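Local coordinates for protein putative rhamnosidase (Streptomyces avermitilis, PDB 3W5M) that hydrolyses terminal non-reducing alpha-L-rhamnose residues from citrus flavonoid glycosides and gum arabic, and carries a calcium-dependent rhamnose-binding module, at residues Met608-Gly619 and Trp882-Met893. Residues are numbered along the deposited sequence; the frame is centred on the assembly and turned at random.
Sequences MLNKLHSNITWG and WGYPIDKGSTTM
Asn615 ND2 gives a hydrogen bond to a water and a weak one to Ser890 O. The water accepts from Asn615 ND2 at 2.8 Å, donates to Thr892 O and hydrogen-bonds to Ser890 OG at 2.7 Å. The bond from Asn615 ND2 to Ser890 O is 3.2 Å long with an N-H...O angle of 141°. Together they favour this turn of the amide. CG stands anti to the carbonyl carbon (chi1 -67°), which carries the amide out to the 890-892 loop. Asn615 CA adds a CH...O contact to Thr891 O, a carbonyl that also accepts a hydrogen bond from Gln505 NE2.

Ile886 is a knob in a hole formed by Met608, Lys611, Leu612 and Asn615. Its CD1 packs on Leu612 CA at 3.7 Å, and its CG2 lies on the aliphatic part of Lys611. Met608 SD rests on Gly883 CA at 3.8 Å, where the absence of a side chain lets the sulfur close in. Met893 bends at chi2 and chi3; its CE meets Leu612 CD1 at 3.8 Å, while its SD lies beside Asn615 CB.

The short helix 883-887 runs almost perpendicular to the 608-619 segment of helix 607-622 (88°) and ends in a Schellman motif at Gly889. The chain then leads past Met893, near the rhamnose-binding His916, to the probable proton acceptor Glu895. Within the (alpha/alpha)6-barrel domain, helices 641-654 and 923-929 also pack on helix 607-622, against Ile616.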
loop_
_atom_site.group_PDB
_atom_site.type_symbol
_atom_site.label_atom_id
_atom_site.label_comp_id
_atom_site.label_asym_id
_atom_site.label_seq_id
_atom_site.Cartn_x
_atom_site.Cartn_y
_atom_site.Cartn_z
ATOM N N MET A 608 -6.895 6.330 26.760
ATOM C CA MET A 608 -7.424 5.363 25.814
ATOM C C MET A 608 -7.774 5.976 24.456
ATOM O O MET A 608 -7.710 5.298 23.402
ATOM C CB MET A 608 -8.651 4.656 26.365
ATOM C CG MET A 608 -8.942 3.346 25.654
ATOM S SD MET A 608 -10.696 2.975 25.482
ATOM C CE MET A 608 -11.064 3.887 23.977
ATOM N N LEU A 609 -8.155 7.249 24.467
ATOM C CA LEU A 609 -8.508 7.888 23.198
ATOM C C LEU A 609 -7.260 8.302 22.478
ATOM O O LEU A 609 -7.226 8.295 21.246
ATOM C CB LEU A 609 -9.424 9.092 23.383
ATOM C CG LEU A 609 -10.806 8.819 23.961
ATOM C CD1 LEU A 609 -11.519 10.165 24.018
ATOM C CD2 LEU A 609 -11.600 7.761 23.204
ATOM N N ASN A 610 -6.248 8.688 23.243
ATOM C CA ASN A 610 -4.963 9.024 22.658
ATOM C C ASN A 610 -4.340 7.799 21.986
ATOM O O ASN A 610 -3.730 7.919 20.909
ATOM C CB ASN A 610 -4.047 9.650 23.697
ATOM C CG ASN A 610 -4.651 10.914 24.314
ATOM O OD1 ASN A 610 -5.543 11.548 23.737
ATOM N ND2 ASN A 610 -4.173 11.276 25.483
ATOM N N LYS A 611 -4.516 6.631 22.614
ATOM C CA LYS A 611 -4.083 5.351 22.023
ATOM C C LYS A 611 -4.874 4.988 20.773
ATOM O O LYS A 611 -4.305 4.537 19.761
ATOM C CB LYS A 611 -4.154 4.211 23.052
ATOM C CG LYS A 611 -3.541 2.904 22.564
ATOM C CD LYS A 611 -2.110 3.124 22.097
ATOM C CE LYS A 611 -1.377 1.806 21.954
ATOM N NZ LYS A 611 0.040 2.061 21.534
ATOM N N LEU A 612 -6.190 5.190 20.823
ATOM C CA LEU A 612 -7.015 4.949 19.681
ATOM C C LEU A 612 -6.552 5.767 18.438
ATOM O O LEU A 612 -6.392 5.208 17.324
ATOM C CB LEU A 612 -8.497 5.235 20.016
ATOM C CG LEU A 612 -9.477 4.976 18.885
ATOM C CD1 LEU A 612 -9.384 3.550 18.360
ATOM C CD2 LEU A 612 -10.899 5.285 19.373
ATOM N N HIS A 613 -6.321 7.060 18.649
ATOM C CA HIS A 613 -5.788 7.952 17.626
ATOM C C HIS A 613 -4.420 7.461 17.100
ATOM O O HIS A 613 -4.231 7.364 15.887
ATOM C CB HIS A 613 -5.660 9.355 18.171
ATOM C CG HIS A 613 -4.885 10.272 17.291
ATOM N ND1 HIS A 613 -5.356 10.713 16.070
ATOM C CD2 HIS A 613 -3.668 10.839 17.458
ATOM C CE1 HIS A 613 -4.458 11.514 15.529
ATOM N NE2 HIS A 613 -3.425 11.607 16.349
ATOM N N SER A 614 -3.496 7.125 18.002
ATOM C CA SER A 614 -2.209 6.545 17.584
ATOM C C SER A 614 -2.423 5.312 16.686
ATOM O O SER A 614 -1.814 5.204 15.609
ATOM C CB SER A 614 -1.368 6.159 18.799
ATOM O OG SER A 614 -0.079 5.723 18.361
ATOM N N ASN A 615 -3.314 4.416 17.097
ATOM C CA ASN A 615 -3.598 3.180 16.356
ATOM C C ASN A 615 -4.165 3.450 14.963
ATOM O O ASN A 615 -3.800 2.783 13.986
ATOM C CB ASN A 615 -4.515 2.250 17.152
ATOM C CG ASN A 615 -3.852 1.687 18.409
ATOM O OD1 ASN A 615 -2.722 2.050 18.767
ATOM N ND2 ASN A 615 -4.555 0.795 19.086
ATOM N N ILE A 616 -5.081 4.409 14.886
ATOM C CA ILE A 616 -5.601 4.885 13.600
ATOM C C ILE A 616 -4.476 5.326 12.635
ATOM O O ILE A 616 -4.476 4.912 11.482
ATOM C CB ILE A 616 -6.617 6.039 13.796
ATOM C CG1 ILE A 616 -7.876 5.487 14.475
ATOM C CG2 ILE A 616 -6.996 6.666 12.451
ATOM C CD1 ILE A 616 -8.761 6.559 15.080
ATOM N N THR A 617 -3.574 6.172 13.112
ATOM C CA THR A 617 -2.489 6.726 12.277
ATOM C C THR A 617 -1.505 5.637 11.917
ATOM O O THR A 617 -0.895 5.680 10.846
ATOM C CB THR A 617 -1.758 7.931 12.902
ATOM O OG1 THR A 617 -0.984 7.527 14.048
ATOM C CG2 THR A 617 -2.764 9.045 13.311
ATOM N N TRP A 618 -1.350 4.643 12.794
ATOM C CA TRP A 618 -0.483 3.508 12.450
ATOM C C TRP A 618 -1.150 2.551 11.453
ATOM O O TRP A 618 -0.483 2.031 10.572
ATOM C CB TRP A 618 0.051 2.795 13.719
ATOM C CG TRP A 618 1.223 3.483 14.352
ATOM C CD1 TRP A 618 1.197 4.387 15.359
ATOM C CD2 TRP A 618 2.603 3.352 13.960
ATOM N NE1 TRP A 618 2.473 4.824 15.637
ATOM C CE2 TRP A 618 3.355 4.196 14.800
ATOM C CE3 TRP A 618 3.266 2.594 12.974
ATOM C CZ2 TRP A 618 4.767 4.309 14.711
ATOM C CZ3 TRP A 618 4.665 2.706 12.870
ATOM C CH2 TRP A 618 5.395 3.561 13.743
ATOM N N GLY A 619 -2.458 2.281 11.595
ATOM C CA GLY A 619 -3.176 1.474 10.632
ATOM C C GLY A 619 -3.198 2.154 9.269
ATOM O O GLY A 619 -3.066 1.492 8.231
ATOM N N TRP A 882 -13.908 -0.447 20.437
ATOM C CA TRP A 882 -12.565 0.002 20.120
ATOM C C TRP A 882 -11.643 -0.224 21.323
ATOM O O TRP A 882 -10.434 -0.444 21.166
ATOM C CB TRP A 882 -12.566 1.482 19.659
ATOM C CG TRP A 882 -13.333 1.669 18.356
ATOM C CD1 TRP A 882 -12.913 1.325 17.099
ATOM C CD2 TRP A 882 -14.656 2.211 18.194
ATOM N NE1 TRP A 882 -13.892 1.607 16.172
ATOM C CE2 TRP A 882 -14.972 2.146 16.815
ATOM C CE3 TRP A 882 -15.606 2.737 19.080
ATOM C CZ2 TRP A 882 -16.206 2.593 16.296
ATOM C CZ3 TRP A 882 -16.822 3.178 18.567
ATOM C CH2 TRP A 882 -17.108 3.103 17.191
ATOM N N GLY A 883 -12.216 -0.164 22.527
ATOM C CA GLY A 883 -11.456 -0.290 23.752
ATOM C C GLY A 883 -10.988 -1.727 23.970
ATOM O O GLY A 883 -9.898 -1.957 24.492
ATOM N N TYR A 884 -11.819 -2.679 23.571
ATOM C CA TYR A 884 -11.506 -4.089 23.783
ATOM C C TYR A 884 -10.110 -4.455 23.212
ATOM O O TYR A 884 -9.273 -4.928 23.962
ATOM C CB TYR A 884 -12.614 -4.973 23.236
ATOM C CG TYR A 884 -12.278 -6.443 23.171
ATOM C CD1 TYR A 884 -12.280 -7.248 24.330
ATOM C CD2 TYR A 884 -11.951 -7.034 21.955
ATOM C CE1 TYR A 884 -11.974 -8.604 24.254
ATOM C CE2 TYR A 884 -11.636 -8.378 21.869
ATOM C CZ TYR A 884 -11.647 -9.163 23.014
ATOM O OH TYR A 884 -11.327 -10.510 22.876
ATOM N N PRO A 885 -9.858 -4.187 21.906
ATOM C CA PRO A 885 -8.533 -4.525 21.332
ATOM C C PRO A 885 -7.392 -3.758 21.953
ATOM O O PRO A 885 -6.317 -4.328 22.143
ATOM C CB PRO A 885 -8.692 -4.203 19.835
ATOM C CG PRO A 885 -10.159 -4.314 19.591
ATOM C CD PRO A 885 -10.811 -3.788 20.853
ATOM N N ILE A 886 -7.631 -2.494 22.312
ATOM C CA ILE A 886 -6.630 -1.665 22.978
ATOM C C ILE A 886 -6.195 -2.261 24.321
ATOM O O ILE A 886 -4.991 -2.245 24.653
ATOM C CB ILE A 886 -7.087 -0.204 23.122
ATOM C CG1 ILE A 886 -7.306 0.383 21.713
ATOM C CG2 ILE A 886 -6.065 0.593 23.921
ATOM C CD1 ILE A 886 -7.652 1.862 21.667
ATOM N N ASP A 887 -7.163 -2.783 25.074
ATOM C CA ASP A 887 -6.859 -3.461 26.346
ATOM C C ASP A 887 -6.040 -4.750 26.143
ATOM O O ASP A 887 -5.294 -5.155 27.045
ATOM C CB ASP A 887 -8.137 -3.720 27.160
ATOM C CG ASP A 887 -8.685 -2.452 27.807
ATOM O OD1 ASP A 887 -7.945 -1.445 27.896
ATOM O OD2 ASP A 887 -9.867 -2.459 28.239
ATOM N N LYS A 888 -6.159 -5.352 24.953
ATOM C CA LYS A 888 -5.356 -6.518 24.572
ATOM C C LYS A 888 -4.023 -6.148 23.920
ATOM O O LYS A 888 -3.386 -7.001 23.304
ATOM C CB LYS A 888 -6.130 -7.463 23.649
ATOM C CG LYS A 888 -7.497 -7.887 24.160
ATOM C CD LYS A 888 -7.404 -8.917 25.265
ATOM C CE LYS A 888 -7.840 -10.287 24.781
ATOM N NZ LYS A 888 -9.315 -10.431 24.776
ATOM N N GLY A 889 -3.612 -4.888 24.048
ATOM C CA GLY A 889 -2.313 -4.436 23.560
ATOM C C GLY A 889 -2.257 -4.076 22.073
ATOM O O GLY A 889 -1.160 -3.945 21.522
ATOM N N SER A 890 -3.420 -3.901 21.425
ATOM C CA SER A 890 -3.438 -3.481 19.993
ATOM C C SER A 890 -2.672 -2.184 19.792
ATOM O O SER A 890 -2.706 -1.293 20.640
ATOM C CB SER A 890 -4.868 -3.361 19.440
ATOM O OG SER A 890 -5.521 -2.211 19.953
ATOM N N THR A 891 -1.948 -2.089 18.674
ATOM C CA THR A 891 -1.285 -0.846 18.309
ATOM C C THR A 891 -1.717 -0.407 16.894
ATOM O O THR A 891 -1.173 0.545 16.354
ATOM C CB THR A 891 0.253 -0.983 18.366
ATOM O OG1 THR A 891 0.622 -2.135 17.609
ATOM C CG2 THR A 891 0.761 -1.149 19.853
ATOM N N THR A 892 -2.643 -1.152 16.300
ATOM C CA THR A 892 -3.242 -0.855 15.002
ATOM C C THR A 892 -4.691 -1.285 15.122
ATOM O O THR A 892 -5.092 -1.767 16.188
ATOM C CB THR A 892 -2.594 -1.631 13.843
ATOM O OG1 THR A 892 -2.536 -3.041 14.147
ATOM C CG2 THR A 892 -1.200 -1.106 13.536
ATOM N N MET A 893 -5.479 -1.100 14.061
ATOM C CA MET A 893 -6.869 -1.550 14.060
ATOM C C MET A 893 -6.917 -2.938 13.479
ATOM O O MET A 893 -6.251 -3.232 12.469
ATOM C CB MET A 893 -7.795 -0.617 13.259
ATOM C CG MET A 893 -7.598 0.855 13.581
ATOM S SD MET A 893 -7.669 1.293 15.314
ATOM C CE MET A 893 -9.436 1.002 15.497
HETATM O O HOH W 1 -6.868 -0.561 18.237
#